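Local coordinates for protein nicotinate-nucleotide pyrophosphorylase (Pyrococcus furiosus, PDB 2I14) that probably joins nicotinate to phosphoribosyl pyrophosphate, with ATP hydrolysis, to give nicotinate ribonucleotide for NAD(+) biosynthesis, at residues K129-F140 with A157-S166; K270-D278 with V288-A297. All coordinates share one frame; numbering follows the deposited sequence.

Interaction 1 (K129-F140 with A157-S166); sequences KIAAKFKPVYSF and AFIGGCDGVS. With PCP (1-alpha-pyrophosphoryl-2-alpha,3-alpha-dihydroxy-4-beta-cyclopentane-methanol-5-phosphate), chain I.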
loop_
_atom_site.group_PDB
_atom_site.type_symbol
_atom_site.label_atom_id
_atom_site.label_comp_id
_atom_site.label_asym_id
_atom_site.label_seq_id
_atom_site.Cartn_x
_atom_site.Cartn_y
_atom_site.Cartn_z
ATOM N N LYS A 129 -8.926 -27.906 5.314
ATOM C CA LYS A 129 -9.984 -28.793 4.899
ATOM C C LYS A 129 -11.020 -27.914 4.211
ATOM O O LYS A 129 -11.344 -28.111 3.036
ATOM C CB LYS A 129 -10.583 -29.503 6.130
ATOM C CG LYS A 129 -11.592 -30.607 5.813
ATOM C CD LYS A 129 -10.967 -31.704 4.953
ATOM C CE LYS A 129 -11.983 -32.782 4.577
ATOM N NZ LYS A 129 -11.372 -33.887 3.770
ATOM N N ILE A 130 -11.525 -26.927 4.939
ATOM C CA ILE A 130 -12.524 -26.024 4.400
ATOM C C ILE A 130 -12.062 -25.446 3.072
ATOM O O ILE A 130 -12.759 -25.558 2.078
ATOM C CB ILE A 130 -12.834 -24.887 5.399
ATOM C CG1 ILE A 130 -13.499 -25.474 6.648
ATOM C CG2 ILE A 130 -13.719 -23.840 4.759
ATOM C CD1 ILE A 130 -13.842 -24.441 7.682
ATOM N N ALA A 131 -10.880 -24.851 3.043
ATOM C CA ALA A 131 -10.387 -24.269 1.804
ATOM C C ALA A 131 -10.337 -25.266 0.640
ATOM O O ALA A 131 -10.461 -24.884 -0.534
ATOM C CB ALA A 131 -9.015 -23.654 2.030
ATOM N N ALA A 132 -10.166 -26.538 0.970
ATOM C CA ALA A 132 -10.089 -27.580 -0.047
ATOM C C ALA A 132 -11.450 -28.148 -0.408
ATOM O O ALA A 132 -11.526 -29.196 -1.036
ATOM C CB ALA A 132 -9.172 -28.711 0.420
ATOM N N LYS A 133 -12.513 -27.448 -0.012
ATOM C CA LYS A 133 -13.889 -27.870 -0.280
ATOM C C LYS A 133 -14.050 -29.293 0.260
ATOM O O LYS A 133 -14.540 -30.194 -0.435
ATOM C CB LYS A 133 -14.160 -27.857 -1.782
ATOM C CG LYS A 133 -13.812 -26.557 -2.487
ATOM C CD LYS A 133 -15.009 -25.623 -2.599
ATOM C CE LYS A 133 -15.366 -25.338 -4.066
ATOM N NZ LYS A 133 -14.332 -24.565 -4.834
ATOM N N PHE A 134 -13.605 -29.487 1.498
ATOM C CA PHE A 134 -13.669 -30.780 2.169
ATOM C C PHE A 134 -13.160 -31.983 1.381
ATOM O O PHE A 134 -13.400 -33.119 1.770
ATOM C CB PHE A 134 -15.076 -31.022 2.674
ATOM C CG PHE A 134 -15.462 -30.088 3.769
ATOM C CD1 PHE A 134 -15.266 -30.437 5.099
ATOM C CD2 PHE A 134 -15.953 -28.811 3.474
ATOM C CE1 PHE A 134 -15.550 -29.526 6.126
ATOM C CE2 PHE A 134 -16.240 -27.890 4.488
ATOM C CZ PHE A 134 -16.038 -28.246 5.813
ATOM N N LYS A 135 -12.438 -31.736 0.291
ATOM C CA LYS A 135 -11.865 -32.824 -0.473
ATOM C C LYS A 135 -10.831 -33.542 0.408
ATOM O O LYS A 135 -10.575 -33.146 1.541
ATOM C CB LYS A 135 -11.204 -32.279 -1.725
ATOM C CG LYS A 135 -12.183 -31.985 -2.849
ATOM C CD LYS A 135 -11.722 -30.798 -3.664
ATOM C CE LYS A 135 -12.160 -30.898 -5.100
ATOM N NZ LYS A 135 -11.398 -31.990 -5.742
ATOM N N PRO A 136 -10.242 -34.636 -0.083
ATOM C CA PRO A 136 -9.270 -35.260 0.822
ATOM C C PRO A 136 -7.953 -34.489 0.988
ATOM O O PRO A 136 -7.431 -33.878 0.046
ATOM C CB PRO A 136 -9.083 -36.660 0.213
ATOM C CG PRO A 136 -9.388 -36.454 -1.255
ATOM C CD PRO A 136 -10.575 -35.529 -1.213
ATOM N N VAL A 137 -7.419 -34.536 2.204
ATOM C CA VAL A 137 -6.168 -33.861 2.559
ATOM C C VAL A 137 -5.359 -34.751 3.492
ATOM O O VAL A 137 -5.852 -35.197 4.530
ATOM C CB VAL A 137 -6.441 -32.527 3.294
ATOM C CG1 VAL A 137 -5.147 -31.875 3.668
ATOM C CG2 VAL A 137 -7.253 -31.609 2.421
ATOM N N TYR A 138 -4.105 -34.981 3.144
ATOM C CA TYR A 138 -3.276 -35.838 3.969
ATOM C C TYR A 138 -2.102 -35.129 4.598
ATOM O O TYR A 138 -1.345 -34.436 3.925
ATOM C CB TYR A 138 -2.785 -37.039 3.146
ATOM C CG TYR A 138 -3.917 -37.811 2.510
ATOM C CD1 TYR A 138 -4.226 -37.667 1.155
ATOM C CD2 TYR A 138 -4.738 -38.604 3.287
ATOM C CE1 TYR A 138 -5.330 -38.289 0.609
ATOM C CE2 TYR A 138 -5.843 -39.226 2.756
ATOM C CZ TYR A 138 -6.144 -39.068 1.418
ATOM O OH TYR A 138 -7.281 -39.679 0.915
ATOM N N SER A 139 -1.955 -35.322 5.904
ATOM C CA SER A 139 -0.857 -34.734 6.676
ATOM C C SER A 139 0.481 -35.351 6.248
ATOM O O SER A 139 0.614 -36.559 6.201
ATOM C CB SER A 139 -1.103 -34.962 8.177
ATOM O OG SER A 139 -0.051 -34.416 8.950
ATOM N N PHE A 140 1.453 -34.505 5.936
ATOM C CA PHE A 140 2.773 -34.933 5.488
ATOM C C PHE A 140 3.873 -34.159 6.201
ATOM O O PHE A 140 5.060 -34.391 5.958
ATOM C CB PHE A 140 2.948 -34.632 4.000
ATOM C CG PHE A 140 2.195 -35.542 3.080
ATOM C CD1 PHE A 140 1.425 -36.594 3.573
ATOM C CD2 PHE A 140 2.293 -35.362 1.694
ATOM C CE1 PHE A 140 0.764 -37.459 2.695
ATOM C CE2 PHE A 140 1.645 -36.209 0.814
ATOM C CZ PHE A 140 0.876 -37.264 1.308
ATOM N N ALA A 157 -3.595 -33.283 13.152
ATOM C CA ALA A 157 -3.906 -33.009 11.755
ATOM C C ALA A 157 -5.155 -33.804 11.437
ATOM O O ALA A 157 -6.011 -33.370 10.658
ATOM C CB ALA A 157 -2.764 -33.459 10.860
ATOM N N PHE A 158 -5.237 -34.971 12.066
ATOM C CA PHE A 158 -6.357 -35.883 11.896
ATOM C C PHE A 158 -7.623 -35.248 12.472
ATOM O O PHE A 158 -8.519 -34.837 11.731
ATOM C CB PHE A 158 -6.056 -37.222 12.606
ATOM C CG PHE A 158 -7.007 -38.340 12.240
ATOM C CD1 PHE A 158 -7.114 -38.776 10.919
ATOM C CD2 PHE A 158 -7.808 -38.930 13.207
ATOM C CE1 PHE A 158 -8.006 -39.776 10.577
ATOM C CE2 PHE A 158 -8.699 -39.928 12.873
ATOM C CZ PHE A 158 -8.801 -40.353 11.562
ATOM N N ILE A 159 -7.690 -35.175 13.793
ATOM C CA ILE A 159 -8.828 -34.562 14.445
ATOM C C ILE A 159 -9.213 -33.274 13.708
ATOM O O ILE A 159 -10.370 -32.869 13.693
ATOM C CB ILE A 159 -8.485 -34.209 15.884
ATOM C CG1 ILE A 159 -8.121 -35.480 16.645
ATOM C CG2 ILE A 159 -9.629 -33.478 16.522
ATOM C CD1 ILE A 159 -7.654 -35.230 18.045
ATOM N N GLY A 160 -8.221 -32.638 13.095
ATOM C CA GLY A 160 -8.452 -31.398 12.374
ATOM C C GLY A 160 -9.249 -31.553 11.100
ATOM O O GLY A 160 -9.871 -30.599 10.641
ATOM N N GLY A 161 -9.229 -32.749 10.524
ATOM C CA GLY A 161 -9.978 -32.977 9.306
ATOM C C GLY A 161 -9.177 -33.696 8.248
ATOM O O GLY A 161 -9.700 -34.009 7.178
ATOM N N CYS A 162 -7.901 -33.948 8.531
ATOM C CA CYS A 162 -7.046 -34.649 7.573
ATOM C C CYS A 162 -7.534 -36.076 7.467
ATOM O O CYS A 162 -7.717 -36.754 8.489
ATOM C CB CYS A 162 -5.585 -34.632 8.022
ATOM S SG CYS A 162 -4.691 -33.135 7.572
ATOM N N ASP A 163 -7.762 -36.521 6.237
ATOM C CA ASP A 163 -8.247 -37.867 6.010
ATOM C C ASP A 163 -7.199 -38.874 6.451
ATOM O O ASP A 163 -7.505 -39.832 7.147
ATOM C CB ASP A 163 -8.608 -38.061 4.536
ATOM C CG ASP A 163 -9.678 -37.073 4.056
ATOM O OD1 ASP A 163 -9.359 -35.886 3.859
ATOM O OD2 ASP A 163 -10.848 -37.476 3.879
ATOM N N GLY A 164 -5.950 -38.636 6.088
ATOM C CA GLY A 164 -4.922 -39.578 6.471
ATOM C C GLY A 164 -3.655 -38.966 7.005
ATOM O O GLY A 164 -3.444 -37.761 6.921
ATOM N N VAL A 165 -2.786 -39.821 7.525
ATOM C CA VAL A 165 -1.539 -39.377 8.117
ATOM C C VAL A 165 -0.319 -40.119 7.601
ATOM O O VAL A 165 -0.316 -41.339 7.482
ATOM C CB VAL A 165 -1.621 -39.531 9.639
ATOM C CG1 VAL A 165 -0.304 -39.989 10.185
ATOM C CG2 VAL A 165 -2.061 -38.211 10.261
ATOM N N SER A 166 0.730 -39.364 7.322
ATOM C CA SER A 166 1.989 -39.897 6.808
ATOM C C SER A 166 2.740 -40.717 7.862
ATOM O O SER A 166 3.337 -41.749 7.571
ATOM C CB SER A 166 2.844 -38.707 6.336
ATOM O OG SER A 166 4.120 -39.088 5.884
HETATM C C1 PCP I . 7.445 -32.790 0.593
HETATM C C2 PCP I . 7.195 -33.398 1.991
HETATM C C3 PCP I . 5.704 -33.815 1.969
HETATM C C4 PCP I . 5.008 -32.745 1.098
HETATM C C5 PCP I . 6.078 -32.411 0.117
HETATM C CP PCP I . 4.472 -31.500 1.875
HETATM O O1 PCP I . 7.936 -33.843 -0.395
HETATM O O2 PCP I . 8.036 -34.532 2.220
HETATM O O3 PCP I . 5.485 -35.103 1.366
HETATM O OP PCP I . 5.486 -30.720 2.601
HETATM P P PCP I . 5.456 -29.090 2.715
HETATM O O1P PCP I . 5.751 -28.754 4.124
HETATM O O2P PCP I . 4.083 -28.659 2.300
HETATM O O3P PCP I . 6.529 -28.601 1.800
HETATM P PA PCP I . 8.320 -33.564 -1.914
HETATM O O1A PCP I . 9.346 -32.444 -1.907
HETATM O O2A PCP I . 7.036 -33.153 -2.604
HETATM O O3A PCP I . 8.884 -34.942 -2.390
HETATM P PB PCP I . 9.721 -36.095 -1.780
HETATM O O1B PCP I . 10.128 -37.096 -2.808
HETATM O O2B PCP I . 8.976 -36.835 -0.781
HETATM O O3B PCP I . 10.957 -35.576 -1.126
HETATM O O HOH W 1 -13.049 -36.165 3.094
#
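S139 and V165 pair in parallel, their CA atoms 4.9 Å apart, where strand 137-139 meets the short, weakly bonded strand 164-165. With helix 150-159 between them, the strands form a beta-alpha-beta crossover of the barrel-like phosphoribosyltransferase domain. S139 uses both backbone polar groups: its N donates to G164 O (3.0 Å) and its O accepts from S166 N (3.0 Å). Ahead of this pairing, V137 O takes the N-H of D163, just beyond the Schellman motif at G161 that follows helix 150-159.

D163 returns the bond through its carboxylate. V137 N reaches OD1 at 2.9 Å from above the carboxylate plane, 36° out of it, while K129 NZ meets the same OD1 on its syn side at 2.8 Å in a salt bridge. With CG beside the carbonyl carbon (chi1 -172°) and a bend at chi2, the K129 chain passes G161 O with its CD. NZ also donates to F134 O, and a water links it to D163 OD2. A methionine here would probably leave D163 without its close charge partner and F134 O without this donor.

The Y138 ring turns its edge to G164 N. V137 CG1 packs on C162 SG at 4.1 Å. S139 CB rests against A157 CB, its hydroxyl bonding to D154. At the ligand end, F140 CD2 lies 3.2 Å from O3 of the bound PCP.

Interaction 2 (K270-D278 with V288-A297); sequences KIFVSGGLD and VVDAFGVGGA. With PCP (1-alpha-pyrophosphoryl-2-alpha,3-alpha-dihydroxy-4-beta-cyclopentane-methanol-5-phosphate), chain I.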
loop_
_atom_site.group_PDB
_atom_site.type_symbol
_atom_site.label_atom_id
_atom_site.label_comp_id
_atom_site.label_asym_id
_atom_site.label_seq_id
_atom_site.Cartn_x
_atom_site.Cartn_y
_atom_site.Cartn_z
ATOM N N LYS A 270 -6.392 -39.444 -11.425
ATOM C CA LYS A 270 -6.664 -38.213 -10.711
ATOM C C LYS A 270 -5.390 -37.398 -10.486
ATOM O O LYS A 270 -4.273 -37.884 -10.675
ATOM C CB LYS A 270 -7.293 -38.543 -9.368
ATOM C CG LYS A 270 -8.548 -39.393 -9.446
ATOM C CD LYS A 270 -8.942 -39.874 -8.052
ATOM C CE LYS A 270 -10.289 -40.544 -8.044
ATOM N NZ LYS A 270 -11.348 -39.596 -8.472
ATOM N N ILE A 271 -5.573 -36.148 -10.080
ATOM C CA ILE A 271 -4.453 -35.260 -9.820
ATOM C C ILE A 271 -4.277 -35.057 -8.326
ATOM O O ILE A 271 -5.118 -34.447 -7.668
ATOM C CB ILE A 271 -4.662 -33.885 -10.467
ATOM C CG1 ILE A 271 -4.965 -34.053 -11.961
ATOM C CG2 ILE A 271 -3.409 -33.037 -10.284
ATOM C CD1 ILE A 271 -3.822 -34.646 -12.765
ATOM N N PHE A 272 -3.180 -35.586 -7.801
ATOM C CA PHE A 272 -2.860 -35.470 -6.395
ATOM C C PHE A 272 -1.675 -34.509 -6.283
ATOM O O PHE A 272 -0.652 -34.697 -6.950
ATOM C CB PHE A 272 -2.496 -36.842 -5.851
ATOM C CG PHE A 272 -2.274 -36.867 -4.369
ATOM C CD1 PHE A 272 -1.132 -36.294 -3.805
ATOM C CD2 PHE A 272 -3.209 -37.459 -3.529
ATOM C CE1 PHE A 272 -0.929 -36.313 -2.428
ATOM C CE2 PHE A 272 -3.016 -37.481 -2.146
ATOM C CZ PHE A 272 -1.878 -36.910 -1.594
ATOM N N VAL A 273 -1.822 -33.463 -5.468
ATOM C CA VAL A 273 -0.747 -32.485 -5.306
ATOM C C VAL A 273 -0.301 -32.296 -3.863
ATOM O O VAL A 273 -1.053 -32.508 -2.912
ATOM C CB VAL A 273 -1.131 -31.088 -5.867
ATOM C CG1 VAL A 273 -1.618 -31.207 -7.292
ATOM C CG2 VAL A 273 -2.172 -30.433 -4.969
ATOM N N SER A 274 0.949 -31.898 -3.724
ATOM C CA SER A 274 1.509 -31.659 -2.425
ATOM C C SER A 274 2.714 -30.760 -2.668
ATOM O O SER A 274 3.235 -30.696 -3.782
ATOM C CB SER A 274 1.941 -32.979 -1.792
ATOM O OG SER A 274 3.084 -33.493 -2.456
ATOM N N GLY A 275 3.147 -30.049 -1.632
ATOM C CA GLY A 275 4.295 -29.190 -1.798
ATOM C C GLY A 275 4.027 -27.759 -1.408
ATOM O O GLY A 275 3.365 -27.018 -2.134
ATOM N N GLY A 276 4.562 -27.395 -0.246
ATOM C CA GLY A 276 4.427 -26.054 0.289
ATOM C C GLY A 276 3.159 -25.330 -0.090
ATOM O O GLY A 276 3.168 -24.478 -0.971
ATOM N N LEU A 277 2.056 -25.670 0.557
ATOM C CA LEU A 277 0.813 -24.992 0.243
ATOM C C LEU A 277 -0.074 -24.721 1.453
ATOM O O LEU A 277 -0.168 -25.515 2.372
ATOM C CB LEU A 277 0.046 -25.750 -0.858
ATOM C CG LEU A 277 0.057 -27.277 -0.933
ATOM C CD1 LEU A 277 -0.898 -27.851 0.085
ATOM C CD2 LEU A 277 -0.345 -27.701 -2.343
ATOM N N ASP A 278 -0.699 -23.554 1.438
ATOM C CA ASP A 278 -1.582 -23.115 2.500
ATOM C C ASP A 278 -2.988 -22.885 1.941
ATOM O O ASP A 278 -3.321 -23.352 0.852
ATOM C CB ASP A 278 -1.049 -21.818 3.085
ATOM C CG ASP A 278 -0.776 -20.779 2.012
ATOM O OD1 ASP A 278 -0.375 -19.633 2.346
ATOM O OD2 ASP A 278 -0.962 -21.116 0.820
ATOM N N VAL A 288 -9.458 -28.199 -9.451
ATOM C CA VAL A 288 -8.735 -28.872 -10.510
ATOM C C VAL A 288 -7.833 -29.956 -9.931
ATOM O O VAL A 288 -7.094 -30.620 -10.650
ATOM C CB VAL A 288 -7.916 -27.841 -11.311
ATOM C CG1 VAL A 288 -7.020 -28.525 -12.325
ATOM C CG2 VAL A 288 -8.860 -26.882 -12.013
ATOM N N VAL A 289 -7.903 -30.139 -8.621
ATOM C CA VAL A 289 -7.090 -31.150 -7.970
ATOM C C VAL A 289 -8.007 -32.096 -7.211
ATOM O O VAL A 289 -9.060 -31.694 -6.704
ATOM C CB VAL A 289 -6.061 -30.513 -7.017
ATOM C CG1 VAL A 289 -5.026 -29.752 -7.817
ATOM C CG2 VAL A 289 -6.751 -29.571 -6.075
ATOM N N ASP A 290 -7.598 -33.355 -7.141
ATOM C CA ASP A 290 -8.396 -34.367 -6.487
ATOM C C ASP A 290 -8.124 -34.538 -5.006
ATOM O O ASP A 290 -9.065 -34.658 -4.214
ATOM C CB ASP A 290 -8.221 -35.701 -7.218
ATOM C CG ASP A 290 -8.923 -35.721 -8.566
ATOM O OD1 ASP A 290 -8.365 -35.194 -9.558
ATOM O OD2 ASP A 290 -10.055 -36.254 -8.620
ATOM N N ALA A 291 -6.842 -34.563 -4.637
ATOM C CA ALA A 291 -6.450 -34.726 -3.240
ATOM C C ALA A 291 -5.206 -33.926 -2.919
ATOM O O ALA A 291 -4.301 -33.792 -3.751
ATOM C CB ALA A 291 -6.219 -36.177 -2.934
ATOM N N PHE A 292 -5.164 -33.414 -1.690
ATOM C CA PHE A 292 -4.043 -32.595 -1.233
ATOM C C PHE A 292 -3.112 -33.236 -0.222
ATOM O O PHE A 292 -3.553 -33.944 0.690
ATOM C CB PHE A 292 -4.549 -31.305 -0.601
ATOM C CG PHE A 292 -5.354 -30.449 -1.515
ATOM C CD1 PHE A 292 -6.722 -30.599 -1.593
ATOM C CD2 PHE A 292 -4.749 -29.452 -2.261
ATOM C CE1 PHE A 292 -7.487 -29.764 -2.393
ATOM C CE2 PHE A 292 -5.506 -28.615 -3.062
ATOM C CZ PHE A 292 -6.884 -28.776 -3.122
ATOM N N GLY A 293 -1.822 -32.952 -0.387
ATOM C CA GLY A 293 -0.796 -33.433 0.525
ATOM C C GLY A 293 -0.217 -32.189 1.197
ATOM O O GLY A 293 0.533 -31.420 0.580
ATOM N N VAL A 294 -0.561 -31.958 2.456
ATOM C CA VAL A 294 -0.064 -30.766 3.125
ATOM C C VAL A 294 0.964 -31.037 4.222
ATOM O O VAL A 294 0.752 -31.889 5.079
ATOM C CB VAL A 294 -1.233 -29.946 3.724
ATOM C CG1 VAL A 294 -0.705 -28.755 4.520
ATOM C CG2 VAL A 294 -2.122 -29.462 2.620
ATOM N N GLY A 295 2.065 -30.288 4.195
ATOM C CA GLY A 295 3.092 -30.451 5.194
ATOM C C GLY A 295 3.131 -29.399 6.297
ATOM O O GLY A 295 2.291 -29.385 7.217
ATOM N N GLY A 296 4.129 -28.522 6.203
ATOM C CA GLY A 296 4.349 -27.472 7.184
ATOM C C GLY A 296 3.205 -26.589 7.635
ATOM O O GLY A 296 3.123 -26.281 8.818
ATOM N N ALA A 297 2.334 -26.182 6.713
ATOM C CA ALA A 297 1.198 -25.324 7.041
ATOM C C ALA A 297 0.308 -25.896 8.138
ATOM O O ALA A 297 -0.508 -25.181 8.721
ATOM C CB ALA A 297 0.381 -25.072 5.810
HETATM C C1 PCP I . 7.445 -32.790 0.593
HETATM C C2 PCP I . 7.195 -33.398 1.991
HETATM C C3 PCP I . 5.704 -33.815 1.969
HETATM C C4 PCP I . 5.008 -32.745 1.098
HETATM C C5 PCP I . 6.078 -32.411 0.117
HETATM C CP PCP I . 4.472 -31.500 1.875
HETATM O O1 PCP I . 7.936 -33.843 -0.395
HETATM O O2 PCP I . 8.036 -34.532 2.220
HETATM O O3 PCP I . 5.485 -35.103 1.366
HETATM O OP PCP I . 5.486 -30.720 2.601
HETATM P P PCP I . 5.456 -29.090 2.715
HETATM O O1P PCP I . 5.751 -28.754 4.124
HETATM O O2P PCP I . 4.083 -28.659 2.300
HETATM O O3P PCP I . 6.529 -28.601 1.800
HETATM P PA PCP I . 8.320 -33.564 -1.914
HETATM O O1A PCP I . 9.346 -32.444 -1.907
HETATM O O2A PCP I . 7.036 -33.153 -2.604
HETATM O O3A PCP I . 8.884 -34.942 -2.390
HETATM P PB PCP I . 9.721 -36.095 -1.780
HETATM O O1B PCP I . 10.128 -37.096 -2.808
HETATM O O2B PCP I . 8.976 -36.835 -0.781
HETATM O O3B PCP I . 10.957 -35.576 -1.126
#
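I271 and D290 grip each other twice: I271 N donates to D290 OD1 almost straight (3.0 Å, 176°), arriving from above the carboxylate plane, and D290 N returns a bond to I271 O at 2.8 Å. These bonds start the parallel pairing of strands 270-274 and 291-294, the two strands of a beta-alpha-beta unit. The ladder continues from V273 N to A291 O (3.0 Å) and from G293 N to V273 O.

At the carboxyl ends of both strands the loops and the start of helix 296-299 hold the 5-phosphate of PCP through backbone N-H groups. G296 N, in the helix's first turn, points at O1P (2.6 Å, 178°), G276 N donates to O3P (3.1 Å), and G295 N adds a weak bond to O2P. A CB on G295 would run into the ligand's OP. The opening of the helix would be expected to favour the anion.

At the other end K270 NZ makes a long salt bridge to D290 OD2. A291 O sits over one face of the F272 ring, offset to its rim, and A291 CB touches the ring at CD2. V273 and V289 cross at about a right angle, CG1 to CG1 at 3.7 Å, while V273 CG2 lies 3.9 Å from F292 CD2.

The chain leaves helix 108-131, runs up strand 137-139, and returns through helix 150-159 to strand 164-165, where interaction 1 closes its loop. Interaction 2 opens only later, closing a second one from strand 270-274 through helix 279-283 to strand 291-294. The two loops are therefore in series, neither nested nor crossed along the sequence. In space they adjoin, with centres about 10 Å apart, because strand 137-139 lies between 164-165 and 291-294 in one parallel sheet. Y138 N lies 2.7 Å from F292 O, a probable hydrogen bond, and A132 packs on F292. Both contacts reach PCP, interaction 1 through F140 and interaction 2 through its phosphate-binding glycines.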